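Local coordinates for protein uricase (Arthrobacter globiformis, PDB 2YZC) that catalyses the oxidation of uric acid to 5-hydroxyisourate, using oxygen and water and releasing hydrogen peroxide, the first step on the route to (S)-allantoin, at residues V13-N18 / A54-G59; L27-R32 / E38-N43; A109-F114 / G149-T154. One frame throughout, in Å; residues are numbered along the deposited sequence.

Contact 1: residues V13-N18 / A54-G59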
loop_
_atom_site.group_PDB
_atom_site.type_symbol
_atom_site.label_atom_id
_atom_site.label_comp_id
_atom_site.label_asym_id
_atom_site.label_seq_id
_atom_site.Cartn_x
_atom_site.Cartn_y
_atom_site.Cartn_z
ATOM N N VAL A 13 12.302 13.469 34.643
ATOM C CA VAL A 13 12.207 12.849 33.328
ATOM C C VAL A 13 13.631 12.643 32.817
ATOM O O VAL A 13 14.477 13.523 32.958
ATOM C CB VAL A 13 11.428 13.755 32.356
ATOM C CG1 VAL A 13 11.581 13.255 30.945
ATOM C CG2 VAL A 13 9.960 13.789 32.750
ATOM N N VAL A 14 13.893 11.480 32.231
ATOM C CA VAL A 14 15.224 11.166 31.724
ATOM C C VAL A 14 15.209 10.708 30.267
ATOM O O VAL A 14 14.307 9.987 29.844
ATOM C CB VAL A 14 15.881 10.049 32.572
ATOM C CG1 VAL A 14 17.253 9.707 32.020
ATOM C CG2 VAL A 14 15.985 10.494 34.029
ATOM N N LEU A 15 16.216 11.129 29.507
ATOM C CA LEU A 15 16.333 10.737 28.108
ATOM C C LEU A 15 16.937 9.339 28.112
ATOM O O LEU A 15 18.015 9.128 28.671
ATOM C CB LEU A 15 17.276 11.685 27.358
ATOM C CG LEU A 15 17.144 11.868 25.837
ATOM C CD1 LEU A 15 18.526 12.192 25.269
ATOM C CD2 LEU A 15 16.580 10.628 25.165
ATOM N N GLY A 16 16.248 8.384 27.494
ATOM C CA GLY A 16 16.755 7.023 27.447
ATOM C C GLY A 16 17.413 6.719 26.110
ATOM O O GLY A 16 18.112 7.565 25.551
ATOM N N GLN A 17 17.199 5.512 25.599
ATOM C CA GLN A 17 17.772 5.127 24.311
ATOM C C GLN A 17 17.283 6.094 23.240
ATOM O O GLN A 17 16.142 6.550 23.281
ATOM C CB GLN A 17 17.348 3.704 23.932
ATOM C CG GLN A 17 17.924 2.606 24.814
ATOM C CD GLN A 17 17.541 1.214 24.332
ATOM O OE1 GLN A 17 16.357 0.891 24.204
ATOM N NE2 GLN A 17 18.545 0.383 24.061
ATOM N N ASN A 18 18.146 6.414 22.285
ATOM C CA ASN A 18 17.765 7.329 21.216
ATOM C C ASN A 18 18.700 7.192 20.026
ATOM O O ASN A 18 19.842 6.750 20.166
ATOM C CB ASN A 18 17.762 8.777 21.730
ATOM C CG ASN A 18 19.150 9.271 22.116
ATOM O OD1 ASN A 18 19.900 9.767 21.276
ATOM N ND2 ASN A 18 19.495 9.131 23.393
ATOM N N ALA A 54 22.042 17.122 24.933
ATOM C CA ALA A 54 21.752 18.543 24.733
ATOM C C ALA A 54 20.820 18.821 23.559
ATOM O O ALA A 54 20.024 19.764 23.596
ATOM C CB ALA A 54 23.055 19.324 24.550
ATOM N N ALA A 55 20.934 18.018 22.508
ATOM C CA ALA A 55 20.081 18.195 21.340
ATOM C C ALA A 55 18.624 18.017 21.753
ATOM O O ALA A 55 17.740 18.726 21.265
ATOM C CB ALA A 55 20.449 17.181 20.262
ATOM N N HIS A 56 18.382 17.068 22.653
ATOM C CA HIS A 56 17.031 16.793 23.133
ATOM C C HIS A 56 16.537 17.753 24.221
ATOM O O HIS A 56 15.416 18.249 24.151
ATOM C CB HIS A 56 16.932 15.355 23.665
ATOM C CG HIS A 56 17.054 14.305 22.604
ATOM N ND1 HIS A 56 18.265 13.916 22.074
ATOM C CD2 HIS A 56 16.110 13.575 21.962
ATOM C CE1 HIS A 56 18.063 12.989 21.153
ATOM N NE2 HIS A 56 16.764 12.764 21.066
ATOM N N THR A 57 17.373 18.020 25.221
ATOM C CA THR A 57 16.960 18.884 26.322
ATOM C C THR A 57 17.042 20.387 26.091
ATOM O O THR A 57 16.348 21.150 26.762
ATOM C CB THR A 57 17.757 18.568 27.603
ATOM O OG1 THR A 57 19.133 18.913 27.404
ATOM C CG2 THR A 57 17.650 17.090 27.946
ATOM N N ALA A 58 17.873 20.827 25.152
ATOM C CA ALA A 58 18.004 22.260 24.912
ATOM C C ALA A 58 18.009 22.656 23.440
ATOM O O ALA A 58 18.130 23.837 23.112
ATOM C CB ALA A 58 19.267 22.776 25.592
ATOM N N GLY A 59 17.877 21.678 22.550
ATOM C CA GLY A 59 17.880 21.993 21.132
ATOM C C GLY A 59 19.243 22.456 20.643
ATOM O O GLY A 59 19.342 23.139 19.624
#
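H56 points from the short helix 53-57 to the start of the first long strand, where L15 and N18 receive it. From the root outward, H56 CB lies 3.9 Å from L15 CD1. With chi1 at -68°, CG sits next to the backbone N and opposite the carbonyl carbon, which turns the ring so that one face lies against the leucine. L15 CD1 stands over that face, 4.0 Å from the centroid and 28° off the normal, a CH-pi contact whose shortest approach is 3.6 Å to H56 ND1. That nitrogen is hydrogen-bonded to F52 O, which fixes how the ring is rotated. Farther out, H56 CE1 comes within 3.7 Å of N18 OD1, approached obliquely, with the amide plane and the ring 58° apart; no hydrogen bond joins them. The other end of the amide is spoken for: N18 ND2 donates to G16 O at 3.0 Å, almost in the amide plane, a bond that spans the corner at Q17. A bound allantoate is about 9 Å from the side chain of H56, and Q223 of the second subunit packs on it. Helix 53-57 thus lies against strand 13-31, which at V14, L15 and N18 pairs antiparallel with a strand of that second subunit.

Contact 2: residues L27-R32 / E38-N43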
loop_
_atom_site.group_PDB
_atom_site.type_symbol
_atom_site.label_atom_id
_atom_site.label_comp_id
_atom_site.label_asym_id
_atom_site.label_seq_id
_atom_site.Cartn_x
_atom_site.Cartn_y
_atom_site.Cartn_z
ATOM N N LEU A 27 19.258 4.600 -3.654
ATOM C CA LEU A 27 20.477 4.678 -4.438
ATOM C C LEU A 27 20.573 3.636 -5.535
ATOM O O LEU A 27 20.261 2.469 -5.328
ATOM C CB LEU A 27 21.693 4.510 -3.514
ATOM C CG LEU A 27 23.006 4.058 -4.176
ATOM C CD1 LEU A 27 23.649 5.229 -4.927
ATOM C CD2 LEU A 27 23.956 3.534 -3.109
ATOM N N VAL A 28 21.008 4.075 -6.708
ATOM C CA VAL A 28 21.236 3.161 -7.810
ATOM C C VAL A 28 22.663 3.436 -8.249
ATOM O O VAL A 28 23.001 4.563 -8.614
ATOM C CB VAL A 28 20.258 3.391 -8.981
ATOM C CG1 VAL A 28 20.725 2.613 -10.210
ATOM C CG2 VAL A 28 18.871 2.909 -8.592
ATOM N N LYS A 29 23.508 2.411 -8.161
ATOM C CA LYS A 29 24.905 2.530 -8.563
ATOM C C LYS A 29 25.121 1.734 -9.842
ATOM O O LYS A 29 24.913 0.518 -9.876
ATOM C CB LYS A 29 25.834 1.987 -7.473
ATOM C CG LYS A 29 27.316 1.968 -7.867
ATOM C CD LYS A 29 27.828 3.369 -8.164
ATOM C CE LYS A 29 29.316 3.379 -8.503
ATOM N NZ LYS A 29 29.616 2.710 -9.798
ATOM N N VAL A 30 25.518 2.428 -10.900
ATOM C CA VAL A 30 25.771 1.763 -12.166
ATOM C C VAL A 30 27.271 1.576 -12.339
ATOM O O VAL A 30 28.047 2.512 -12.145
ATOM C CB VAL A 30 25.250 2.590 -13.370
ATOM C CG1 VAL A 30 25.571 1.861 -14.669
ATOM C CG2 VAL A 30 23.751 2.815 -13.247
ATOM N N THR A 31 27.679 0.358 -12.672
ATOM C CA THR A 31 29.085 0.077 -12.914
ATOM C C THR A 31 29.201 0.045 -14.430
ATOM O O THR A 31 28.584 -0.795 -15.081
ATOM C CB THR A 31 29.507 -1.296 -12.349
ATOM O OG1 THR A 31 29.338 -1.301 -10.927
ATOM C CG2 THR A 31 30.970 -1.582 -12.671
ATOM N N ARG A 32 29.959 0.973 -15.000
ATOM C CA ARG A 32 30.106 1.005 -16.448
ATOM C C ARG A 32 31.543 1.208 -16.919
ATOM O O ARG A 32 31.820 2.077 -17.746
ATOM C CB ARG A 32 29.193 2.082 -17.054
ATOM C CG ARG A 32 29.354 3.469 -16.448
ATOM C CD ARG A 32 29.051 4.553 -17.479
ATOM N NE ARG A 32 27.640 4.630 -17.838
ATOM C CZ ARG A 32 27.172 5.305 -18.885
ATOM N NH1 ARG A 32 25.873 5.329 -19.135
ATOM N NH2 ARG A 32 28.003 5.943 -19.695
ATOM N N GLU A 38 26.597 -3.005 -14.932
ATOM C CA GLU A 38 26.090 -3.729 -13.771
ATOM C C GLU A 38 25.242 -2.734 -12.980
ATOM O O GLU A 38 25.526 -1.530 -12.974
ATOM C CB GLU A 38 27.232 -4.231 -12.880
ATOM C CG GLU A 38 28.205 -5.198 -13.544
ATOM C CD GLU A 38 27.525 -6.425 -14.121
ATOM O OE1 GLU A 38 26.616 -6.978 -13.464
ATOM O OE2 GLU A 38 27.905 -6.846 -15.236
ATOM N N ILE A 39 24.213 -3.244 -12.309
ATOM C CA ILE A 39 23.311 -2.412 -11.520
ATOM C C ILE A 39 23.203 -2.868 -10.068
ATOM O O ILE A 39 23.008 -4.051 -9.795
ATOM C CB ILE A 39 21.870 -2.433 -12.109
ATOM C CG1 ILE A 39 21.872 -1.899 -13.542
ATOM C CG2 ILE A 39 20.929 -1.607 -11.228
ATOM C CD1 ILE A 39 22.303 -0.458 -13.661
ATOM N N GLN A 40 23.339 -1.924 -9.141
ATOM C CA GLN A 40 23.174 -2.209 -7.716
ATOM C C GLN A 40 22.097 -1.212 -7.287
ATOM O O GLN A 40 22.228 -0.011 -7.513
ATOM C CB GLN A 40 24.490 -2.007 -6.957
ATOM C CG GLN A 40 25.487 -3.146 -7.208
ATOM C CD GLN A 40 26.848 -2.877 -6.601
ATOM O OE1 GLN A 40 27.260 -3.529 -5.639
ATOM N NE2 GLN A 40 27.552 -1.907 -7.157
ATOM N N ASP A 41 21.023 -1.722 -6.692
ATOM C CA ASP A 41 19.877 -0.894 -6.312
ATOM C C ASP A 41 19.590 -1.077 -4.821
ATOM O O ASP A 41 19.220 -2.169 -4.397
ATOM C CB ASP A 41 18.673 -1.347 -7.158
ATOM C CG ASP A 41 17.513 -0.366 -7.134
ATOM O OD1 ASP A 41 17.507 0.556 -6.292
ATOM O OD2 ASP A 41 16.589 -0.534 -7.970
ATOM N N LEU A 42 19.747 -0.006 -4.041
ATOM C CA LEU A 42 19.538 -0.057 -2.592
ATOM C C LEU A 42 18.623 1.024 -2.004
ATOM O O LEU A 42 18.464 2.103 -2.575
ATOM C CB LEU A 42 20.886 0.061 -1.862
ATOM C CG LEU A 42 22.021 -0.925 -2.143
ATOM C CD1 LEU A 42 23.272 -0.490 -1.370
ATOM C CD2 LEU A 42 21.601 -2.323 -1.735
ATOM N N ASN A 43 18.039 0.710 -0.846
ATOM C CA ASN A 43 17.201 1.639 -0.086
ATOM C C ASN A 43 17.954 1.669 1.247
ATOM O O ASN A 43 17.838 0.739 2.050
ATOM C CB ASN A 43 15.791 1.073 0.122
ATOM C CG ASN A 43 14.842 2.085 0.742
ATOM O OD1 ASN A 43 13.813 1.721 1.324
ATOM N ND2 ASN A 43 15.173 3.362 0.611
#
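E38 and T31 form the first pair: E38 N donates to T31 O at 3.0 Å, and T31 N returns a bond to E38 O. Their side chains meet at the root, T31 CB lying 3.8 Å from E38 CB, after which the glutamate bends off to a salt bridge with R117. I39 is on the opposite face. It pairs with V30 without backbone bonds, and because chi1 is -60° and chi2 -63° its chain leans back until CD1 presses on V30 CG2 at 3.6 Å, the two side chains lying alongside each other. Q40 brings back the hydrogen bonds, K29 N reaching Q40 O at 2.8 Å and Q40 N returning to K29 O. Its aliphatic part runs beside K29, whose chain curls until NZ donates a 2.8 Å hydrogen bond to V30 O, from well above that carbonyl's plane; NZ also makes a salt bridge to E267 of the third subunit. D41 returns to the face of V28 and I39. D41 OD1 rests 3.6 Å from V28 CG2 while its charge is met by R26, and OD2 accepts from W115 NE1, so both carboxylate oxygens have partners. L42 closes the series with a 2.8 Å bond from L42 N to L27 O, answered by one from L27 N to L42 O. Over these residues the N-to-C directions are 166° apart. This is the regular antiparallel hairpin that opens the uricase T-fold sheet, and at V28 and K29 that sheet runs on into the third subunit.

Contact 3: residues A109-F114 / G149-T154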
loop_
_atom_site.group_PDB
_atom_site.type_symbol
_atom_site.label_atom_id
_atom_site.label_comp_id
_atom_site.label_asym_id
_atom_site.label_seq_id
_atom_site.Cartn_x
_atom_site.Cartn_y
_atom_site.Cartn_z
ATOM N N ALA A 109 21.115 0.258 7.743
ATOM C CA ALA A 109 20.374 -0.823 7.119
ATOM C C ALA A 109 20.097 -0.559 5.654
ATOM O O ALA A 109 20.160 0.581 5.179
ATOM C CB ALA A 109 19.067 -1.048 7.869
ATOM N N ALA A 110 19.788 -1.626 4.932
ATOM C CA ALA A 110 19.499 -1.491 3.520
ATOM C C ALA A 110 18.690 -2.643 2.979
ATOM O O ALA A 110 18.755 -3.769 3.475
ATOM C CB ALA A 110 20.799 -1.370 2.725
ATOM N N GLN A 111 17.894 -2.322 1.972
ATOM C CA GLN A 111 17.109 -3.303 1.261
ATOM C C GLN A 111 17.836 -3.316 -0.075
ATOM O O GLN A 111 18.288 -2.268 -0.545
ATOM C CB GLN A 111 15.668 -2.827 1.078
ATOM C CG GLN A 111 14.813 -2.974 2.327
ATOM C CD GLN A 111 13.437 -2.362 2.160
ATOM O OE1 GLN A 111 12.460 -2.830 2.748
ATOM N NE2 GLN A 111 13.354 -1.308 1.369
ATOM N N GLN A 112 17.991 -4.499 -0.659
ATOM C CA GLN A 112 18.656 -4.631 -1.951
ATOM C C GLN A 112 17.626 -5.189 -2.911
ATOM O O GLN A 112 16.979 -6.197 -2.613
ATOM C CB GLN A 112 19.843 -5.593 -1.866
ATOM C CG GLN A 112 20.627 -5.720 -3.175
ATOM C CD GLN A 112 21.783 -6.697 -3.071
ATOM O OE1 GLN A 112 22.422 -6.804 -2.032
ATOM N NE2 GLN A 112 22.063 -7.406 -4.161
ATOM N N PHE A 113 17.474 -4.525 -4.053
ATOM C CA PHE A 113 16.518 -4.932 -5.070
ATOM C C PHE A 113 17.254 -5.583 -6.231
ATOM O O PHE A 113 18.266 -5.064 -6.711
ATOM C CB PHE A 113 15.724 -3.716 -5.545
ATOM C CG PHE A 113 15.104 -2.931 -4.423
ATOM C CD1 PHE A 113 15.536 -1.642 -4.137
ATOM C CD2 PHE A 113 14.122 -3.502 -3.622
ATOM C CE1 PHE A 113 14.998 -0.928 -3.062
ATOM C CE2 PHE A 113 13.578 -2.800 -2.545
ATOM C CZ PHE A 113 14.018 -1.511 -2.265
ATOM N N PHE A 114 16.740 -6.718 -6.684
ATOM C CA PHE A 114 17.378 -7.450 -7.767
ATOM C C PHE A 114 16.885 -7.102 -9.161
ATOM O O PHE A 114 15.708 -6.793 -9.364
ATOM C CB PHE A 114 17.229 -8.954 -7.534
ATOM C CG PHE A 114 17.865 -9.428 -6.255
ATOM C CD1 PHE A 114 17.084 -9.773 -5.158
ATOM C CD2 PHE A 114 19.250 -9.493 -6.138
ATOM C CE1 PHE A 114 17.676 -10.177 -3.957
ATOM C CE2 PHE A 114 19.853 -9.893 -4.943
ATOM C CZ PHE A 114 19.064 -10.235 -3.852
ATOM N N GLY A 149 19.029 -10.788 5.676
ATOM C CA GLY A 149 17.728 -11.416 5.631
ATOM C C GLY A 149 17.085 -11.411 4.266
ATOM O O GLY A 149 17.636 -10.895 3.292
ATOM N N ILE A 150 15.905 -12.009 4.204
ATOM C CA ILE A 150 15.150 -12.072 2.970
ATOM C C ILE A 150 13.696 -11.833 3.337
ATOM O O ILE A 150 13.254 -12.193 4.430
ATOM C CB ILE A 150 15.307 -13.452 2.292
ATOM C CG1 ILE A 150 14.597 -13.456 0.934
ATOM C CG2 ILE A 150 14.741 -14.540 3.190
ATOM C CD1 ILE A 150 14.880 -14.696 0.108
ATOM N N GLU A 151 12.957 -11.196 2.441
ATOM C CA GLU A 151 11.552 -10.939 2.694
ATOM C C GLU A 151 10.803 -10.875 1.375
ATOM O O GLU A 151 11.417 -10.800 0.310
ATOM C CB GLU A 151 11.378 -9.631 3.477
ATOM C CG GLU A 151 11.877 -8.383 2.769
ATOM C CD GLU A 151 11.957 -7.182 3.703
ATOM O OE1 GLU A 151 12.062 -6.037 3.210
ATOM O OE2 GLU A 151 11.925 -7.387 4.934
ATOM N N GLY A 152 9.479 -10.951 1.456
ATOM C CA GLY A 152 8.654 -10.875 0.263
ATOM C C GLY A 152 8.716 -12.080 -0.653
ATOM O O GLY A 152 8.269 -12.011 -1.797
ATOM N N LEU A 153 9.270 -13.183 -0.162
ATOM C CA LEU A 153 9.373 -14.402 -0.957
ATOM C C LEU A 153 8.215 -15.339 -0.618
ATOM O O LEU A 153 8.264 -16.078 0.367
ATOM C CB LEU A 153 10.707 -15.096 -0.686
ATOM C CG LEU A 153 10.944 -16.435 -1.386
ATOM C CD1 LEU A 153 10.742 -16.302 -2.886
ATOM C CD2 LEU A 153 12.353 -16.910 -1.072
ATOM N N THR A 154 7.176 -15.304 -1.446
ATOM C CA THR A 154 5.989 -16.125 -1.233
ATOM C C THR A 154 6.145 -17.535 -1.779
ATOM O O THR A 154 6.535 -17.722 -2.936
ATOM C CB THR A 154 4.768 -15.458 -1.885
ATOM O OG1 THR A 154 4.632 -14.134 -1.359
ATOM C CG2 THR A 154 3.496 -16.252 -1.596
#
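Across strand 131-140 of the T-fold sheet, Q111 on strand 103-117 and E151 on strand 143-157 come near each other over the strand between them. The backbones are too far apart to bond directly: the nearest CA atoms, those of Q111 and I150, are 9.1 Å apart. What meets are the ends of two long side chains. Q111 OE1 comes to 3.3 Å from E151 OE1, and Q111 CD is 4.1 Å from the same carboxylate oxygen. Both nearest atoms are acceptors, so as modelled this is a close approach and not a hydrogen bond. The chains cross at about a right angle and the amide plane stands 82° to the carboxylate. E151 holds CG between its backbone N and carbonyl carbon (chi1 62°) and is extended beyond, which carries the carboxylate over T134 of the middle strand. Its other oxygen, OE2, makes a salt bridge with R189 on strand 182-192, so the negative charge is anchored one strand farther along. Helix 199-216 packs against strand 143-157, while G152 O accepts a hydrogen bond from K129 NZ of the third subunit. The arrangement is a polar side-chain contact between next-but-one strands, on the broad antiparallel sheet that uricase subunits assemble into a tunnel.

Overall arrangement
All three contacts reach one antiparallel sheet. Contact 2 is the buried one, regular backbone bonding at every other pair of two neighbouring strands; contact 3 is a surface meeting of two polar side chains with a strand between; contact 1, partly buried, sets a helix's aromatic ring against a strand. Contacts 1 and 2 use strand 13-31 at places whose nearest atoms are about 19 Å apart. Contacts 2 and 3 touch, since strands 38-50 and 103-117 are neighbours: F113 N lies 3.0 Å from D41 O and N43 N lies 3.0 Å from Q111 O, both probably hydrogen bonds. Contact 1 faces the second subunit, while contacts 2 and 3 both reach the third.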